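Local coordinates for protein 11R-lipoxygenase (PDB 3VF1) that probably adds both atoms of molecular oxygen to polyunsaturated fatty acids at a single non-heme iron, in a calcium-dependent manner, at residues M389-L394 and A576-S581; L394-M399 and V568-C573; K419-H424 and H562-V567. All coordinates share one frame; numbering follows the deposited sequence.

Contact 1. Residues M389-L394 and A576-S581; sequences MITHLL and AAVNFS. With FE2 (Fe (II) ion), chain E.
The non-heme iron site of the lipoxygenase fold joins His392 and Asn579, which give one ligand atom each to the same iron(II) ion. NE2 of His392 lies 2.3 Å from the metal, and OD1 of Asn579 sits at the same 2.3 Å. These two ligand atoms, NE2 of His392 and OD1 of Asn579, are 2.5 Å apart, a tight pair for two ligands of one ion, and are not hydrogen-bonded; the imidazole and amide planes are turned 56° apart. With CG of His392 trans to the backbone N (chi1 179°), the ring reaches out from its helix toward the metal. Water 1, 2.4 Å from the iron, lies at the edge of this ring and in its plane. An asparagine suits the second position because its amide has two different ends: OD1 ligates, while ND2 is hydrogen-bonded to O of Leu632, so that the two ends together hold the amide's rotation. ND2 also lies 3.8 Å above the centre of the Phe580 ring. Beside the metal the contact is apolar. CG2 of Thr391 meets CG1 of Val578 at 3.7 Å, and the other valine branch, CG2, approaches CD2 of His392 at 4.1 Å. The threonine turns its methyl to the valine, and its hydroxyl is hydrogen-bonded to OD1 of Asn266. His397, His575 and the terminal carboxylate of Ile698 complete the iron shell. The contact joins helix 369-410 to helix 557-579, and Met389, Ile390 and Leu394 pack the former against helix 456-465.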
loop_
_atom_site.group_PDB
_atom_site.type_symbol
_atom_site.label_atom_id
_atom_site.label_comp_id
_atom_site.label_asym_id
_atom_site.label_seq_id
_atom_site.Cartn_x
_atom_site.Cartn_y
_atom_site.Cartn_z
ATOM N N MET A 389 3.878 -7.062 9.747
ATOM C CA MET A 389 5.140 -7.265 9.047
ATOM C C MET A 389 4.972 -7.873 7.655
ATOM O O MET A 389 5.660 -7.475 6.716
ATOM C CB MET A 389 6.070 -8.145 9.884
ATOM C CG MET A 389 6.327 -7.613 11.285
ATOM S SD MET A 389 6.706 -5.845 11.302
ATOM C CE MET A 389 8.067 -5.768 10.142
ATOM N N ILE A 390 4.059 -8.829 7.518
ATOM C CA ILE A 390 3.908 -9.548 6.254
ATOM C C ILE A 390 2.800 -8.970 5.379
ATOM O O ILE A 390 3.043 -8.587 4.234
ATOM C CB ILE A 390 3.645 -11.050 6.487
ATOM C CG1 ILE A 390 4.895 -11.712 7.071
ATOM C CG2 ILE A 390 3.245 -11.732 5.185
ATOM C CD1 ILE A 390 4.728 -13.184 7.394
ATOM N N THR A 391 1.587 -8.908 5.915
ATOM C CA THR A 391 0.437 -8.462 5.136
ATOM C C THR A 391 0.552 -6.996 4.731
ATOM O O THR A 391 0.205 -6.628 3.610
ATOM C CB THR A 391 -0.878 -8.655 5.908
ATOM O OG1 THR A 391 -1.022 -10.033 6.270
ATOM C CG2 THR A 391 -2.067 -8.221 5.058
ATOM N N HIS A 392 1.035 -6.159 5.643
ATOM C CA HIS A 392 1.099 -4.726 5.380
ATOM C C HIS A 392 2.445 -4.288 4.818
ATOM O O HIS A 392 2.546 -3.941 3.646
ATOM C CB HIS A 392 0.779 -3.927 6.643
ATOM C CG HIS A 392 0.845 -2.444 6.449
ATOM N ND1 HIS A 392 1.533 -1.610 7.302
ATOM C CD2 HIS A 392 0.314 -1.646 5.491
ATOM C CE1 HIS A 392 1.420 -0.362 6.884
ATOM N NE2 HIS A 392 0.685 -0.357 5.785
ATOM N N LEU A 393 3.480 -4.304 5.649
ATOM C CA LEU A 393 4.777 -3.763 5.248
ATOM C C LEU A 393 5.396 -4.511 4.067
ATOM O O LEU A 393 5.689 -3.909 3.037
ATOM C CB LEU A 393 5.741 -3.740 6.437
ATOM C CG LEU A 393 5.386 -2.711 7.515
ATOM C CD1 LEU A 393 6.328 -2.816 8.707
ATOM C CD2 LEU A 393 5.412 -1.300 6.944
ATOM N N LEU A 394 5.592 -5.816 4.204
ATOM C CA LEU A 394 6.238 -6.585 3.143
ATOM C C LEU A 394 5.400 -6.645 1.869
ATOM O O LEU A 394 5.828 -6.182 0.811
ATOM C CB LEU A 394 6.545 -8.010 3.607
ATOM C CG LEU A 394 7.120 -8.907 2.506
ATOM C CD1 LEU A 394 8.423 -8.328 1.967
ATOM C CD2 LEU A 394 7.332 -10.329 3.004
ATOM N N ALA A 576 -5.173 -0.236 1.082
ATOM C CA ALA A 576 -6.258 0.445 1.775
ATOM C C ALA A 576 -6.966 -0.499 2.738
ATOM O O ALA A 576 -7.301 -0.121 3.861
ATOM C CB ALA A 576 -7.255 1.016 0.774
ATOM N N ALA A 577 -7.189 -1.731 2.293
ATOM C CA ALA A 577 -7.945 -2.705 3.072
ATOM C C ALA A 577 -7.212 -3.105 4.349
ATOM O O ALA A 577 -7.833 -3.305 5.391
ATOM C CB ALA A 577 -8.242 -3.935 2.227
ATOM N N VAL A 578 -5.890 -3.215 4.263
ATOM C CA VAL A 578 -5.090 -3.683 5.389
ATOM C C VAL A 578 -4.399 -2.545 6.139
ATOM O O VAL A 578 -3.667 -2.790 7.093
ATOM C CB VAL A 578 -4.007 -4.679 4.930
ATOM C CG1 VAL A 578 -4.606 -5.728 4.001
ATOM C CG2 VAL A 578 -2.861 -3.948 4.246
ATOM N N ASN A 579 -4.623 -1.307 5.710
ATOM C CA ASN A 579 -3.957 -0.162 6.326
ATOM C C ASN A 579 -4.925 0.768 7.058
ATOM O O ASN A 579 -4.790 0.992 8.259
ATOM C CB ASN A 579 -3.172 0.623 5.272
ATOM C CG ASN A 579 -2.249 1.665 5.881
ATOM O OD1 ASN A 579 -1.032 1.470 5.957
ATOM N ND2 ASN A 579 -2.821 2.782 6.303
ATOM N N PHE A 580 -5.904 1.304 6.336
ATOM C CA PHE A 580 -6.805 2.304 6.905
ATOM C C PHE A 580 -7.904 1.681 7.759
ATOM O O PHE A 580 -8.714 2.392 8.355
ATOM C CB PHE A 580 -7.408 3.170 5.797
ATOM C CG PHE A 580 -6.387 3.979 5.052
ATOM C CD1 PHE A 580 -5.837 5.113 5.622
ATOM C CD2 PHE A 580 -5.971 3.598 3.790
ATOM C CE1 PHE A 580 -4.890 5.856 4.944
ATOM C CE2 PHE A 580 -5.025 4.335 3.106
ATOM C CZ PHE A 580 -4.483 5.466 3.685
ATOM N N SER A 581 -7.922 0.354 7.820
ATOM C CA SER A 581 -8.849 -0.365 8.684
ATOM C C SER A 581 -8.216 -0.643 10.046
ATOM O O SER A 581 -8.828 -1.278 10.905
ATOM C CB SER A 581 -9.245 -1.687 8.032
ATOM O OG SER A 581 -8.103 -2.496 7.809
HETATM FE FE FE2 E . 0.859 1.649 4.711
HETATM O O HOH W 1 0.951 2.836 6.734
#

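Contact 2. Residues L394-M399 and V568-C573; sequences LRCHLM and VFTCSC. With FE2 (Fe (II) ion), chain E.
Cys396 and Thr570 mark where the backbones of 394-399 and 568-573 come nearest, with their CA atoms 6.3 Å apart, and each helix contains a wider pi-type turn here. Such a close approach suits small side chains, and one methyl group carries most of it. CG2 of Thr570 lies 3.8 Å from the backbone O of Arg395 and 4.2 Å from CA of Cys396, so it rests on the main chain of the other helix; SG of Cys396 passes beside the same methyl at 4.4 Å. The chi1 of Thr570, -63°, turns CG2 toward this neighbour and sends OG1 back along its own helix, where it hydrogen-bonds to the carbonyl O of Val566. A threonine therefore offers an apolar surface while its polar atom is satisfied internally. The carbonyl O of Arg395 has its hydrogen bond from the hydroxyl of Tyr473; the methyl only packs against it. The arginine's guanidinium group is held by Ser472 and His464 and makes a cation-pi contact with Tyr473. His397 points away from 568-573 and puts NE2 2.2 Å from the iron. In the pi-type turn Met399 N hydrogen-bonds to Leu394 O at 2.9 Å, consistent with a widened helix on which His392 and His397, five residues apart, can face one metal. On the partner helix, OG of Ser572 hydrogen-bonds to the carbonyl O of Val568 at 2.6 Å, so that this buried hydroxyl too is satisfied by its own helix. Helix 491-514 touches Val568, Phe569 and Cys573, whereas helix 456-465 meets Leu394, Leu398 and Met399, so the paired segments lie within a bundle of helices.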
loop_
_atom_site.group_PDB
_atom_site.type_symbol
_atom_site.label_atom_id
_atom_site.label_comp_id
_atom_site.label_asym_id
_atom_site.label_seq_id
_atom_site.Cartn_x
_atom_site.Cartn_y
_atom_site.Cartn_z
ATOM N N LEU A 394 5.592 -5.816 4.204
ATOM C CA LEU A 394 6.238 -6.585 3.143
ATOM C C LEU A 394 5.400 -6.645 1.869
ATOM O O LEU A 394 5.828 -6.182 0.811
ATOM C CB LEU A 394 6.545 -8.010 3.607
ATOM C CG LEU A 394 7.120 -8.907 2.506
ATOM C CD1 LEU A 394 8.423 -8.328 1.967
ATOM C CD2 LEU A 394 7.332 -10.329 3.004
ATOM N N ARG A 395 4.203 -7.212 1.974
ATOM C CA ARG A 395 3.421 -7.560 0.793
ATOM C C ARG A 395 2.778 -6.362 0.091
ATOM O O ARG A 395 2.269 -6.498 -1.021
ATOM C CB ARG A 395 2.361 -8.606 1.153
ATOM C CG ARG A 395 2.942 -9.983 1.430
ATOM C CD ARG A 395 1.859 -11.025 1.671
ATOM N NE ARG A 395 1.005 -11.222 0.503
ATOM C CZ ARG A 395 1.319 -11.984 -0.543
ATOM N NH1 ARG A 395 2.480 -12.625 -0.591
ATOM N NH2 ARG A 395 0.469 -12.099 -1.554
ATOM N N CYS A 396 2.796 -5.196 0.730
ATOM C CA CYS A 396 2.310 -3.977 0.086
ATOM C C CYS A 396 3.442 -2.980 -0.140
ATOM O O CYS A 396 3.795 -2.681 -1.280
ATOM C CB CYS A 396 1.195 -3.317 0.906
ATOM S SG CYS A 396 -0.379 -4.206 0.912
ATOM N N HIS A 397 4.007 -2.469 0.948
ATOM C CA HIS A 397 5.030 -1.432 0.856
ATOM C C HIS A 397 6.274 -1.905 0.099
ATOM O O HIS A 397 6.625 -1.339 -0.937
ATOM C CB HIS A 397 5.419 -0.935 2.253
ATOM C CG HIS A 397 4.420 -0.002 2.863
ATOM N ND1 HIS A 397 4.689 1.332 3.086
ATOM C CD2 HIS A 397 3.152 -0.207 3.293
ATOM C CE1 HIS A 397 3.631 1.907 3.630
ATOM N NE2 HIS A 397 2.685 0.996 3.765
ATOM N N LEU A 398 6.936 -2.937 0.612
ATOM C CA LEU A 398 8.225 -3.358 0.070
ATOM C C LEU A 398 8.119 -4.070 -1.281
ATOM O O LEU A 398 8.966 -3.877 -2.151
ATOM C CB LEU A 398 8.958 -4.249 1.077
ATOM C CG LEU A 398 9.240 -3.602 2.437
ATOM C CD1 LEU A 398 10.086 -4.520 3.304
ATOM C CD2 LEU A 398 9.917 -2.249 2.273
ATOM N N MET A 399 7.088 -4.887 -1.461
ATOM C CA MET A 399 6.936 -5.652 -2.699
ATOM C C MET A 399 6.551 -4.774 -3.890
ATOM O O MET A 399 6.753 -5.161 -5.041
ATOM C CB MET A 399 5.901 -6.767 -2.517
ATOM C CG MET A 399 6.430 -7.990 -1.776
ATOM S SD MET A 399 7.641 -8.926 -2.735
ATOM C CE MET A 399 6.603 -9.656 -4.000
ATOM N N VAL A 568 -1.490 -2.029 -9.740
ATOM C CA VAL A 568 -2.499 -1.008 -9.479
ATOM C C VAL A 568 -3.408 -1.422 -8.326
ATOM O O VAL A 568 -3.776 -0.601 -7.482
ATOM C CB VAL A 568 -3.361 -0.735 -10.731
ATOM C CG1 VAL A 568 -4.515 0.203 -10.394
ATOM C CG2 VAL A 568 -2.511 -0.154 -11.846
ATOM N N PHE A 569 -3.768 -2.701 -8.289
ATOM C CA PHE A 569 -4.656 -3.214 -7.254
ATOM C C PHE A 569 -3.988 -3.200 -5.883
ATOM O O PHE A 569 -4.612 -2.846 -4.887
ATOM C CB PHE A 569 -5.102 -4.636 -7.592
ATOM C CG PHE A 569 -5.955 -5.267 -6.532
ATOM C CD1 PHE A 569 -7.332 -5.108 -6.546
ATOM C CD2 PHE A 569 -5.383 -6.017 -5.518
ATOM C CE1 PHE A 569 -8.121 -5.685 -5.572
ATOM C CE2 PHE A 569 -6.169 -6.598 -4.539
ATOM C CZ PHE A 569 -7.538 -6.432 -4.567
ATOM N N THR A 570 -2.717 -3.587 -5.837
ATOM C CA THR A 570 -1.989 -3.681 -4.576
ATOM C C THR A 570 -1.657 -2.303 -4.009
ATOM O O THR A 570 -1.708 -2.094 -2.795
ATOM C CB THR A 570 -0.685 -4.486 -4.735
ATOM O OG1 THR A 570 -0.995 -5.832 -5.110
ATOM C CG2 THR A 570 0.106 -4.500 -3.434
ATOM N N CYS A 571 -1.311 -1.366 -4.886
ATOM C CA CYS A 571 -0.939 -0.023 -4.455
ATOM C C CYS A 571 -2.150 0.775 -3.977
ATOM O O CYS A 571 -2.011 1.708 -3.183
ATOM C CB CYS A 571 -0.245 0.731 -5.590
ATOM S SG CYS A 571 1.379 0.082 -6.041
ATOM N N SER A 572 -3.334 0.412 -4.461
ATOM C CA SER A 572 -4.549 1.136 -4.105
ATOM C C SER A 572 -5.437 0.354 -3.137
ATOM O O SER A 572 -5.519 0.690 -1.955
ATOM C CB SER A 572 -5.339 1.512 -5.365
ATOM O OG SER A 572 -5.711 0.365 -6.110
ATOM N N CYS A 573 -6.090 -0.689 -3.639
ATOM C CA CYS A 573 -7.102 -1.410 -2.869
ATOM C C CYS A 573 -6.515 -2.218 -1.711
ATOM O O CYS A 573 -6.889 -2.013 -0.556
ATOM C CB CYS A 573 -7.902 -2.331 -3.791
ATOM S SG CYS A 573 -8.857 -1.457 -5.041
HETATM FE FE FE2 E . 0.859 1.649 4.711
HETATM O O HOH W 1 0.951 2.836 6.734
#

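Contact 3. Residues K419-H424 and H562-V567; sequences KLLYPH and HFLTVV
Leu421 and Leu564 meet through similar torsions: in each, CG stands opposite the carbonyl carbon (chi1 -63° in Leu421), and a chi2 near 180° sets one methyl, CD1, anti to CA. The two side chains cross at about a right angle, with CD1 of Leu421 touching CD2 of Leu564 at 3.9 Å. Leu420 takes the other common leucine shape, CG trans to its backbone N, and brings CD2 to within 4.1 Å of CD1 of Leu564. The two methyls of Leu564 therefore serve neighbouring residues of 419-424. One turn farther along, CG1 of Val567 lies 4.2 Å from CD2 of Leu421. Branched aliphatic residues suit the interface, since the axes of the two segments approach to 11.1 Å, nearly parallel at 19°, and the gap has to be bridged from both sides. The first helix kinks at Pro423, which has no N-H to give; the N of His424 hydrogen-bonds to Leu421 O at 2.8 Å rather than to the usual acceptor four residues back. The histidine ring is held at both nitrogens, ND1 by the carbonyl of Asn694 and NE2 by the hydroxyl of Tyr645. Trp530 of helix 525-538 touches both Leu421 and Leu564, while Phe506 of helix 491-514 touches Leu420. This is apolar helix-helix packing within the largely helical lipoxygenase domain; helix 557-579 carries the iron ligand His575 farther along.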
loop_
_atom_site.group_PDB
_atom_site.type_symbol
_atom_site.label_atom_id
_atom_site.label_comp_id
_atom_site.label_asym_id
_atom_site.label_seq_id
_atom_site.Cartn_x
_atom_site.Cartn_y
_atom_site.Cartn_z
ATOM N N LYS A 419 2.674 6.633 -17.670
ATOM C CA LYS A 419 1.533 7.482 -17.350
ATOM C C LYS A 419 0.502 6.702 -16.545
ATOM O O LYS A 419 -0.126 7.238 -15.632
ATOM C CB LYS A 419 0.883 8.008 -18.631
ATOM C CG LYS A 419 1.776 8.909 -19.468
ATOM C CD LYS A 419 1.055 9.360 -20.728
ATOM C CE LYS A 419 1.927 10.257 -21.592
ATOM N NZ LYS A 419 2.223 11.563 -20.941
ATOM N N LEU A 420 0.333 5.432 -16.897
ATOM C CA LEU A 420 -0.643 4.576 -16.238
ATOM C C LEU A 420 -0.306 4.376 -14.764
ATOM O O LEU A 420 -1.163 4.531 -13.894
ATOM C CB LEU A 420 -0.702 3.215 -16.935
ATOM C CG LEU A 420 -1.689 2.207 -16.342
ATOM C CD1 LEU A 420 -3.124 2.680 -16.532
ATOM C CD2 LEU A 420 -1.486 0.833 -16.956
ATOM N N LEU A 421 0.949 4.035 -14.490
ATOM C CA LEU A 421 1.370 3.664 -13.145
ATOM C C LEU A 421 1.683 4.862 -12.256
ATOM O O LEU A 421 1.649 4.753 -11.032
ATOM C CB LEU A 421 2.607 2.766 -13.215
ATOM C CG LEU A 421 2.427 1.413 -13.904
ATOM C CD1 LEU A 421 3.733 0.635 -13.891
ATOM C CD2 LEU A 421 1.318 0.618 -13.237
ATOM N N TYR A 422 1.986 6.004 -12.865
ATOM C CA TYR A 422 2.489 7.147 -12.109
ATOM C C TYR A 422 1.643 7.482 -10.879
ATOM O O TYR A 422 2.173 7.585 -9.774
ATOM C CB TYR A 422 2.620 8.385 -12.998
ATOM C CG TYR A 422 3.226 9.559 -12.266
ATOM C CD1 TYR A 422 4.595 9.637 -12.063
ATOM C CD2 TYR A 422 2.430 10.579 -11.762
ATOM C CE1 TYR A 422 5.157 10.699 -11.389
ATOM C CE2 TYR A 422 2.985 11.648 -11.085
ATOM C CZ TYR A 422 4.350 11.702 -10.902
ATOM O OH TYR A 422 4.910 12.762 -10.229
ATOM N N PRO A 423 0.325 7.653 -11.062
ATOM C CA PRO A 423 -0.506 8.040 -9.915
ATOM C C PRO A 423 -0.597 6.956 -8.842
ATOM O O PRO A 423 -0.943 7.258 -7.699
ATOM C CB PRO A 423 -1.882 8.287 -10.542
ATOM C CG PRO A 423 -1.879 7.496 -11.801
ATOM C CD PRO A 423 -0.466 7.510 -12.297
ATOM N N HIS A 424 -0.282 5.717 -9.203
ATOM C CA HIS A 424 -0.432 4.593 -8.283
ATOM C C HIS A 424 0.851 4.262 -7.521
ATOM O O HIS A 424 0.799 3.645 -6.459
ATOM C CB HIS A 424 -0.920 3.364 -9.043
ATOM C CG HIS A 424 -2.266 3.544 -9.668
ATOM N ND1 HIS A 424 -3.418 3.678 -8.924
ATOM C CD2 HIS A 424 -2.646 3.620 -10.965
ATOM C CE1 HIS A 424 -4.449 3.827 -9.735
ATOM N NE2 HIS A 424 -4.008 3.795 -10.980
ATOM N N HIS A 562 -2.045 -8.346 -16.885
ATOM C CA HIS A 562 -2.134 -9.001 -15.586
ATOM C C HIS A 562 -1.150 -8.393 -14.597
ATOM O O HIS A 562 -1.531 -7.991 -13.499
ATOM C CB HIS A 562 -1.868 -10.500 -15.708
ATOM C CG HIS A 562 -1.916 -11.224 -14.397
ATOM N ND1 HIS A 562 -3.099 -11.528 -13.759
ATOM C CD2 HIS A 562 -0.926 -11.690 -13.600
ATOM C CE1 HIS A 562 -2.836 -12.158 -12.628
ATOM N NE2 HIS A 562 -1.526 -12.268 -12.506
ATOM N N PHE A 563 0.118 -8.328 -14.990
ATOM C CA PHE A 563 1.158 -7.824 -14.103
ATOM C C PHE A 563 0.849 -6.405 -13.641
ATOM O O PHE A 563 1.074 -6.063 -12.484
ATOM C CB PHE A 563 2.522 -7.861 -14.793
ATOM C CG PHE A 563 3.674 -7.621 -13.862
ATOM C CD1 PHE A 563 4.281 -8.678 -13.203
ATOM C CD2 PHE A 563 4.145 -6.339 -13.635
ATOM C CE1 PHE A 563 5.339 -8.462 -12.342
ATOM C CE2 PHE A 563 5.205 -6.116 -12.775
ATOM C CZ PHE A 563 5.802 -7.180 -12.128
ATOM N N LEU A 564 0.327 -5.583 -14.545
ATOM C CA LEU A 564 0.008 -4.198 -14.216
ATOM C C LEU A 564 -1.237 -4.116 -13.338
ATOM O O LEU A 564 -1.349 -3.234 -12.489
ATOM C CB LEU A 564 -0.192 -3.378 -15.491
ATOM C CG LEU A 564 1.049 -3.220 -16.373
ATOM C CD1 LEU A 564 0.692 -2.516 -17.671
ATOM C CD2 LEU A 564 2.140 -2.464 -15.637
ATOM N N THR A 565 -2.172 -5.038 -13.549
ATOM C CA THR A 565 -3.369 -5.106 -12.722
ATOM C C THR A 565 -2.974 -5.381 -11.275
ATOM O O THR A 565 -3.511 -4.777 -10.347
ATOM C CB THR A 565 -4.329 -6.209 -13.206
ATOM O OG1 THR A 565 -4.818 -5.885 -14.515
ATOM C CG2 THR A 565 -5.510 -6.353 -12.259
ATOM N N VAL A 566 -2.026 -6.296 -11.092
ATOM C CA VAL A 566 -1.511 -6.619 -9.767
ATOM C C VAL A 566 -0.961 -5.377 -9.076
ATOM O O VAL A 566 -1.233 -5.144 -7.899
ATOM C CB VAL A 566 -0.396 -7.685 -9.843
ATOM C CG1 VAL A 566 0.418 -7.710 -8.555
ATOM C CG2 VAL A 566 -0.988 -9.057 -10.129
ATOM N N VAL A 567 -0.189 -4.584 -9.809
ATOM C CA VAL A 567 0.450 -3.403 -9.240
ATOM C C VAL A 567 -0.580 -2.354 -8.829
ATOM O O VAL A 567 -0.548 -1.846 -7.709
ATOM C CB VAL A 567 1.445 -2.767 -10.232
ATOM C CG1 VAL A 567 2.019 -1.478 -9.661
ATOM C CG2 VAL A 567 2.560 -3.743 -10.562
#

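All three contacts are buried and use helix 557-579, which meets helix 369-410 in contacts 1 and 2 and the following helix 416-425 in contact 3. Contacts 1 and 2 share Leu394, the iron and water 1, with centres 8 Å apart. Their chemistry differs: contact 1 is a metal bridge with ligands from both segments, whereas in contact 2 only one segment ligates and the helices meet through a methyl. Contact 3, its centre 19 Å from that of contact 1, touches through aliphatic side chains alone. It abuts contact 2, where CG2 of Val568 lies 4.1 Å from CD2 of Leu421. Polar metal chemistry thus gives way to hydrocarbon packing along one helix.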